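Local coordinates for protein NBR1 homolog (Arabidopsis thaliana, PDB 6TGS) that probably acts as a receptor that targets ubiquitinated protein aggregates for autophagic degradation in the vacuole, and homodimerises through its PB1 domain, at residues K39-I42 with A43-N47. The protein carries 3 engineered substitutions. Numbering follows the deposited sequence. Where two conformers were deposited one is given.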
ATOM      1  N   LYS A  39      -6.262   4.180   0.021  1.00 17.53           N
ATOM      2  CA  LYS A  39      -6.812   4.698  -1.222  1.00 16.48           C
ATOM      3  C   LYS A  39      -6.924   6.218  -1.179  1.00 15.23           C
ATOM      4  O   LYS A  39      -6.706   6.892  -2.191  1.00 18.81           O
ATOM      5  CB  LYS A  39      -8.168   4.032  -1.500  1.00 18.08           C
ATOM      6  CG  LYS A  39      -8.006   2.600  -1.972  1.00 22.03           C
ATOM      7  CD  LYS A  39      -9.324   1.936  -2.292  1.00 27.79           C
ATOM      8  CE  LYS A  39      -9.901   2.472  -3.593  1.00 25.90           C
ATOM      9  NZ  LYS A  39     -11.160   1.757  -3.976  1.00 28.76           N
ATOM     10  N   GLU A  40      -7.273   6.777  -0.019  1.00 16.40           N
ATOM     11  CA  GLU A  40      -7.413   8.226   0.081  1.00 15.29           C
ATOM     12  C   GLU A  40      -6.063   8.914  -0.065  1.00 15.48           C
ATOM     13  O   GLU A  40      -5.963   9.989  -0.660  1.00 19.16           O
ATOM     14  CB  GLU A  40      -8.070   8.595   1.410  1.00 19.99           C
ATOM     15  CG  GLU A  40      -9.554   8.218   1.455  1.00 21.24           C
ATOM     16  CD  GLU A  40     -10.117   8.223   2.871  1.00 35.78           C
ATOM     17  OE1 GLU A  40      -9.342   8.411   3.828  1.00 37.22           O
ATOM     18  OE2 GLU A  40     -11.339   8.021   3.028  1.00 35.38           O
ATOM     19  N   LYS A  41      -5.020   8.315   0.498  1.00 16.97           N
ATOM     20  CA  LYS A  41      -3.693   8.893   0.354  1.00 14.98           C
ATOM     21  C   LYS A  41      -3.238   8.822  -1.097  1.00 16.45           C
ATOM     22  O   LYS A  41      -2.758   9.807  -1.660  1.00 17.10           O
ATOM     23  CB  LYS A  41      -2.729   8.162   1.291  1.00 16.95           C
ATOM     24  CG  LYS A  41      -1.335   8.759   1.322  1.00 18.20           C
ATOM     25  CD  LYS A  41      -1.313  10.019   2.198  1.00 27.93           C
ATOM     26  CE  LYS A  41       0.081  10.597   2.280  1.00 28.95           C
ATOM     27  NZ  LYS A  41       0.203  11.527   3.446  1.00 31.29           N
ATOM     28  N   ILE A  42      -3.433   7.670  -1.741  1.00 15.00           N
ATOM     29  CA  ILE A  42      -3.022   7.532  -3.132  1.00 13.26           C
ATOM     30  C   ILE A  42      -3.799   8.491  -4.027  1.00 18.66           C
ATOM     31  O   ILE A  42      -3.233   9.104  -4.939  1.00 16.33           O
ATOM     32  CB  ILE A  42      -3.173   6.066  -3.576  1.00 16.44           C
ATOM     33  CG1 ILE A  42      -2.080   5.215  -2.905  1.00 17.47           C
ATOM     34  CG2 ILE A  42      -3.082   5.965  -5.088  1.00 17.29           C
ATOM     35  CD1 ILE A  42      -2.321   3.663  -3.015  1.00 16.86           C
ATOM     36  N   ALA A  43      -5.101   8.657  -3.771  1.00 16.03           N
ATOM     37  CA  ALA A  43      -5.906   9.605  -4.538  1.00 16.00           C
ATOM     38  C   ALA A  43      -5.380  11.031  -4.397  1.00 18.36           C
ATOM     39  O   ALA A  43      -5.308  11.777  -5.378  1.00 18.68           O
ATOM     40  CB  ALA A  43      -7.371   9.528  -4.083  1.00 18.18           C
ATOM     41  N   ALA A  44      -5.020  11.433  -3.179  1.00 20.29           N
ATOM     42  CA  ALA A  44      -4.480  12.779  -2.979  1.00 20.24           C
ATOM     43  C   ALA A  44      -3.151  12.966  -3.709  1.00 18.80           C
ATOM     44  O   ALA A  44      -2.861  14.057  -4.226  1.00 25.33           O
ATOM     45  CB  ALA A  44      -4.321  13.053  -1.485  1.00 23.48           C
ATOM     46  N   LEU A  45      -2.321  11.917  -3.756  1.00 16.64           N
ATOM     47  CA  LEU A  45      -0.999  12.019  -4.370  1.00 15.85           C
ATOM     48  C   LEU A  45      -1.071  12.172  -5.876  1.00 20.19           C
ATOM     49  O   LEU A  45      -0.200  12.817  -6.468  1.00 22.32           O
ATOM     50  CB  LEU A  45      -0.148  10.786  -4.048  1.00 20.26           C
ATOM     51  CG  LEU A  45       0.385  10.638  -2.624  1.00 20.07           C
ATOM     52  CD1 LEU A  45       1.020   9.258  -2.450  1.00 19.69           C
ATOM     53  CD2 LEU A  45       1.369  11.749  -2.292  1.00 20.23           C
ATOM     54  N   PHE A  46      -2.059  11.557  -6.526  1.00 17.75           N
ATOM     55  CA  PHE A  46      -2.059  11.476  -7.979  1.00 15.99           C
ATOM     56  C   PHE A  46      -3.312  12.084  -8.597  1.00 17.44           C
ATOM     57  O   PHE A  46      -3.539  11.921  -9.807  1.00 21.08           O
ATOM     58  CB  PHE A  46      -1.898  10.009  -8.416  1.00 17.48           C
ATOM     59  CG  PHE A  46      -0.572   9.396  -8.019  1.00 17.33           C
ATOM     60  CD1 PHE A  46       0.608   9.799  -8.638  1.00 16.97           C
ATOM     61  CD2 PHE A  46      -0.497   8.438  -7.023  1.00 19.56           C
ATOM     62  CE1 PHE A  46       1.829   9.253  -8.267  1.00 16.91           C
ATOM     63  CE2 PHE A  46       0.725   7.882  -6.652  1.00 20.03           C
ATOM     64  CZ  PHE A  46       1.891   8.292  -7.291  1.00 17.44           C
ATOM     65  N   ASN A  47      -4.129  12.776  -7.808  0.66 20.61           N
ATOM     66  CA  ASN A  47      -5.383  13.369  -8.265  0.66 23.86           C
ATOM     67  C   ASN A  47      -6.280  12.322  -8.925  0.66 24.72           C
ATOM     68  O   ASN A  47      -6.714  12.457 -10.070  0.66 21.14           O
ATOM     69  CB  ASN A  47      -5.140  14.552  -9.212  0.66 24.55           C
ATOM     70  CG  ASN A  47      -6.370  15.417  -9.361  0.66 28.37           C
ATOM     71  OD1 ASN A  47      -7.119  15.595  -8.405  0.66 30.50           O
ATOM     72  ND2 ASN A  47      -6.602  15.936 -10.563  0.66 30.19           N
TER
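Ile42 and Phe46 meet one helical turn apart, at the C-terminal end of helix 35-46. Ile42 CG2 lies 4.1 Å from Phe46 CD2, a loose apolar contact. The methyl CG2 is anti to the backbone N of Ile42, which leaves it beside the carbonyl carbon and directed toward the next turn. The same ring atom, Phe46 CD2, is 3.5 Å from Ile42 O, which meets the ring obliquely. Leu45 CB sits over one face of the Phe46 ring, offset toward the rim. Leu45 also leans back on the preceding turn, with its CG 3.4 Å from Lys41 O.

The domain is a PB1 domain, a ubiquitin-like fold with a mixed sheet and two helices. This helix packs on strands 8-14 and 17-23. Ile42 and Phe46 both touch Val12, and the Phe46 ring also meets that of Tyr14. Leu45 and Lys41 reach Phe21.

Four consecutive i to i+4 backbone hydrogen bonds join the turns. Ala43 N donates to Lys39 O at 2.9 Å. Ala44 N donates to Glu40 O at 3.1 Å. Leu45 N donates to Lys41 O at 3.0 Å. The last, from Phe46 N to Ile42 O at 3.1 Å, is the most bent, with an angle of 137° at the hydrogen. Asn47 then leaves the helix with a positive phi of 54°.

Outside this turn, Lys39 NZ is hydrogen-bonded to Ala52 O.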